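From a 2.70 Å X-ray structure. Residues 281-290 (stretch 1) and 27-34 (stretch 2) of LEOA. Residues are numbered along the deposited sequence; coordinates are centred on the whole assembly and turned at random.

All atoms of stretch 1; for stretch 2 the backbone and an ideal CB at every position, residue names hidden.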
# COMPACT_ATOMS: atom_id res chain seq x y z
N ILE A 281 10.77 5.46 15.99
CA ILE A 281 9.42 6.00 15.83
C ILE A 281 9.18 6.54 14.43
O ILE A 281 8.14 6.30 13.84
CB ILE A 281 9.10 7.08 16.89
CG1 ILE A 281 8.91 6.44 18.26
CG2 ILE A 281 7.84 7.83 16.55
CD1 ILE A 281 9.07 7.43 19.41
N VAL A 282 10.14 7.28 13.89
CA VAL A 282 9.96 7.87 12.58
C VAL A 282 9.89 6.82 11.50
O VAL A 282 9.04 6.88 10.66
CB VAL A 282 11.08 8.85 12.25
CG1 VAL A 282 11.14 9.14 10.79
CG2 VAL A 282 10.84 10.15 12.99
N ILE A 283 10.78 5.85 11.54
CA ILE A 283 10.75 4.78 10.55
C ILE A 283 9.48 3.98 10.71
O ILE A 283 8.92 3.53 9.73
CB ILE A 283 11.98 3.89 10.66
CG1 ILE A 283 13.23 4.68 10.26
CG2 ILE A 283 11.88 2.69 9.74
CD1 ILE A 283 14.50 3.88 10.33
N GLN A 284 8.99 3.83 11.92
CA GLN A 284 7.69 3.18 12.10
C GLN A 284 6.52 3.93 11.44
O GLN A 284 5.64 3.32 10.91
CB GLN A 284 7.35 3.01 13.58
CG GLN A 284 7.85 1.74 14.23
CD GLN A 284 7.37 1.62 15.68
OE1 GLN A 284 6.17 1.87 15.97
NE2 GLN A 284 8.29 1.27 16.59
N ARG A 285 6.52 5.24 11.49
CA ARG A 285 5.39 6.01 11.01
C ARG A 285 5.44 6.03 9.51
O ARG A 285 4.42 6.18 8.88
CB ARG A 285 5.42 7.41 11.62
CG ARG A 285 4.23 8.30 11.30
CD ARG A 285 2.90 7.83 11.87
NE ARG A 285 1.79 8.67 11.38
CZ ARG A 285 1.26 9.71 12.04
NH1 ARG A 285 1.69 10.07 13.23
NH2 ARG A 285 0.26 10.40 11.49
N VAL A 286 6.62 5.87 8.94
CA VAL A 286 6.80 5.99 7.51
C VAL A 286 6.43 4.69 6.86
O VAL A 286 5.83 4.67 5.80
CB VAL A 286 8.28 6.25 7.18
CG1 VAL A 286 8.48 6.27 5.67
CG2 VAL A 286 8.76 7.55 7.79
N THR A 287 6.85 3.61 7.49
CA THR A 287 6.58 2.27 7.07
C THR A 287 5.09 2.07 7.07
O THR A 287 4.52 1.58 6.11
CB THR A 287 7.26 1.27 8.00
OG1 THR A 287 8.67 1.30 7.74
CG2 THR A 287 6.73 -0.15 7.80
N LEU A 288 4.47 2.51 8.15
CA LEU A 288 3.02 2.53 8.30
C LEU A 288 2.36 3.46 7.28
O LEU A 288 1.33 3.14 6.70
CB LEU A 288 2.64 2.97 9.72
CG LEU A 288 1.19 2.75 10.15
CD1 LEU A 288 0.90 1.26 10.31
CD2 LEU A 288 0.86 3.48 11.45
N ALA A 289 2.96 4.63 7.09
CA ALA A 289 2.37 5.59 6.19
C ALA A 289 2.30 5.08 4.76
O ALA A 289 1.31 5.35 4.10
CB ALA A 289 3.08 6.92 6.25
N SER A 290 3.33 4.37 4.26
CA SER A 290 3.26 3.89 2.85
C SER A 290 2.38 2.65 2.69
O SER A 290 1.83 2.44 1.66
CB SER A 290 4.64 3.67 2.19
OG SER A 290 5.62 3.16 3.06
N UNK A 27 9.17 15.51 5.63
CA UNK A 27 8.08 15.00 4.80
C UNK A 27 6.88 14.71 5.64
O UNK A 27 5.78 15.04 5.23
CB UNK A 27 8.50 13.74 4.04
N UNK A 28 7.05 14.12 6.81
CA UNK A 28 5.93 13.98 7.75
C UNK A 28 5.31 15.34 8.05
O UNK A 28 4.10 15.51 8.02
CB UNK A 28 6.39 13.32 9.05
N UNK A 29 6.15 16.32 8.35
CA UNK A 29 5.65 17.67 8.59
C UNK A 29 4.80 18.07 7.41
O UNK A 29 3.73 18.65 7.57
CB UNK A 29 6.79 18.67 8.81
N UNK A 30 5.26 17.73 6.23
CA UNK A 30 4.55 18.11 5.04
C UNK A 30 3.17 17.46 4.92
O UNK A 30 2.31 18.03 4.28
CB UNK A 30 5.40 17.76 3.82
N UNK A 31 2.95 16.31 5.55
CA UNK A 31 1.64 15.67 5.53
C UNK A 31 0.92 15.94 6.83
O UNK A 31 -0.02 15.25 7.20
CB UNK A 31 1.77 14.16 5.29
N UNK A 32 1.32 17.02 7.50
CA UNK A 32 0.56 17.58 8.62
C UNK A 32 0.75 16.83 9.90
O UNK A 32 -0.07 16.92 10.79
CB UNK A 32 -0.93 17.61 8.28
N UNK A 33 1.83 16.09 10.01
CA UNK A 33 2.12 15.31 11.20
C UNK A 33 3.02 16.09 12.13
O UNK A 33 3.69 17.02 11.68
CB UNK A 33 2.76 13.97 10.83
N UNK A 34 2.98 15.72 13.41
CA UNK A 34 3.55 16.50 14.57
C UNK A 34 4.91 17.18 14.40
O UNK A 34 4.97 18.40 14.23
CB UNK A 34 3.68 15.56 15.77

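Stretch 1 is helical from end to end. Along the side nearest stretch 2 it offers Val-282, Arg-285, Val-286 and Ala-289. Apart from the Arg-285 guanidinium, that surface is aliphatic. Stretch 2 starts as the end of a helix and then turns into a loop.

Position 27 is helical, and its ideal CB has nothing of stretch 1 within 5.5 Å. Stretch 1 sets no demand here, and many side chains would do. The residue is Met-27, modelled as selenomethionine. It makes no contact with stretch 1.

Of the CA atoms, those of position 28 and Val-286 come nearest each other across the stretches, at 8.0 Å. CA-to-CB points toward stretch 1, but the CB itself is still short of contact. The gap calls for a side chain of some length. Val-282, Val-286 and the aliphatic part of Arg-285 lie ahead, so leucine, isoleucine or methionine would all suit. The residue is Leu-28, with chi1 m and chi2 t. Its two methyls spread along the helix. Leu-28 CD1 lies 4.5 Å from Val-282 CG1. Leu-28 CD2 is 4.3 Å from Arg-285 CG and 4.4 Å from Val-286 CG2. These distances describe loose apolar packing.

Position 29 is out of reach of stretch 1. Its helical backbone angles do not require glycine, and there is room for a CB. Small or polar residues would fit as well as others. The residue is Gly-29. Its O accepts a hydrogen bond from the N of position 32, 2.9 Å away.

Position 30 is also helical and out of reach. A polar or charged residue would be acceptable. It is Glu-30, which touches a crystal neighbour.

Position 31 is the first residue after the helix to leave helical phi/psi. Its CB points toward stretch 1 but does not reach it. Ala-289 presents only a methyl, so a long, flexible apolar chain would suit; methionine or leucine are reasonable. The residue is Met-31, again selenomethionine. Its chi angles are p, t and m, and CE ends 4.1 Å from Ala-289 CB. Its backbone N donates to Leu-28 O at 2.8 Å.

Position 32 has phi/psi of 78/22°. Positive phi favours glycine, with asparagine a possible alternative. Stretch 1 is out of reach. The residue is Gly-32, which carries the chain through the turn.

Position 33 is extended, at -95/157°, and points toward stretch 1. Its ideal CB lies 4.4 Å from Arg-285 NH2. An acidic or amide side chain could address the guanidinium, while an aliphatic one could lie over its flat face. The residue is Ile-33, with chi1 m and chi2 t. Ile-33 CD1 sits over one face of the guanidinium, 3.1 Å from Arg-285 NH2, a very close approach. No hydrogen bond joins the two stretches; Arg-285 NE and NH2 are hydrogen-bonded elsewhere in the structure.

Position 34 has a sideways CB and no neighbour in stretch 1. A polar residue would suit. It is Asn-34, which makes no contact with stretch 1.

Stretch 2, residues 27-34: MLGEMGIN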
# COMPACT_ATOMS: atom_id res chain seq x y z
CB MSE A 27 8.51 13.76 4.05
CG MSE A 27 9.60 14.12 3.07
SE MSE A 27 8.93 15.17 1.55
CE MSE A 27 9.20 17.02 2.19
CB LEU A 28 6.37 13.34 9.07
CG LEU A 28 6.96 11.93 8.99
CD1 LEU A 28 7.33 11.43 10.35
CD2 LEU A 28 5.99 10.95 8.35
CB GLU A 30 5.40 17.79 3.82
CG GLU A 30 4.90 18.41 2.53
CD GLU A 30 5.05 19.92 2.46
OE1 GLU A 30 6.14 20.43 2.82
OE2 GLU A 30 4.07 20.56 2.03
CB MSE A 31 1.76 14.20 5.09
CG MSE A 31 2.70 13.37 5.91
SE MSE A 31 3.23 11.67 5.04
CE MSE A 31 1.63 10.76 5.70
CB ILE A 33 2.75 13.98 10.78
CG1 ILE A 33 1.76 13.24 9.87
CG2 ILE A 33 3.16 13.16 12.00
CD1 ILE A 33 2.12 11.84 9.49
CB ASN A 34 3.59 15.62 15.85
CG ASN A 34 4.01 16.40 17.11
OD1 ASN A 34 4.17 17.64 17.08
ND2 ASN A 34 4.21 15.69 18.22
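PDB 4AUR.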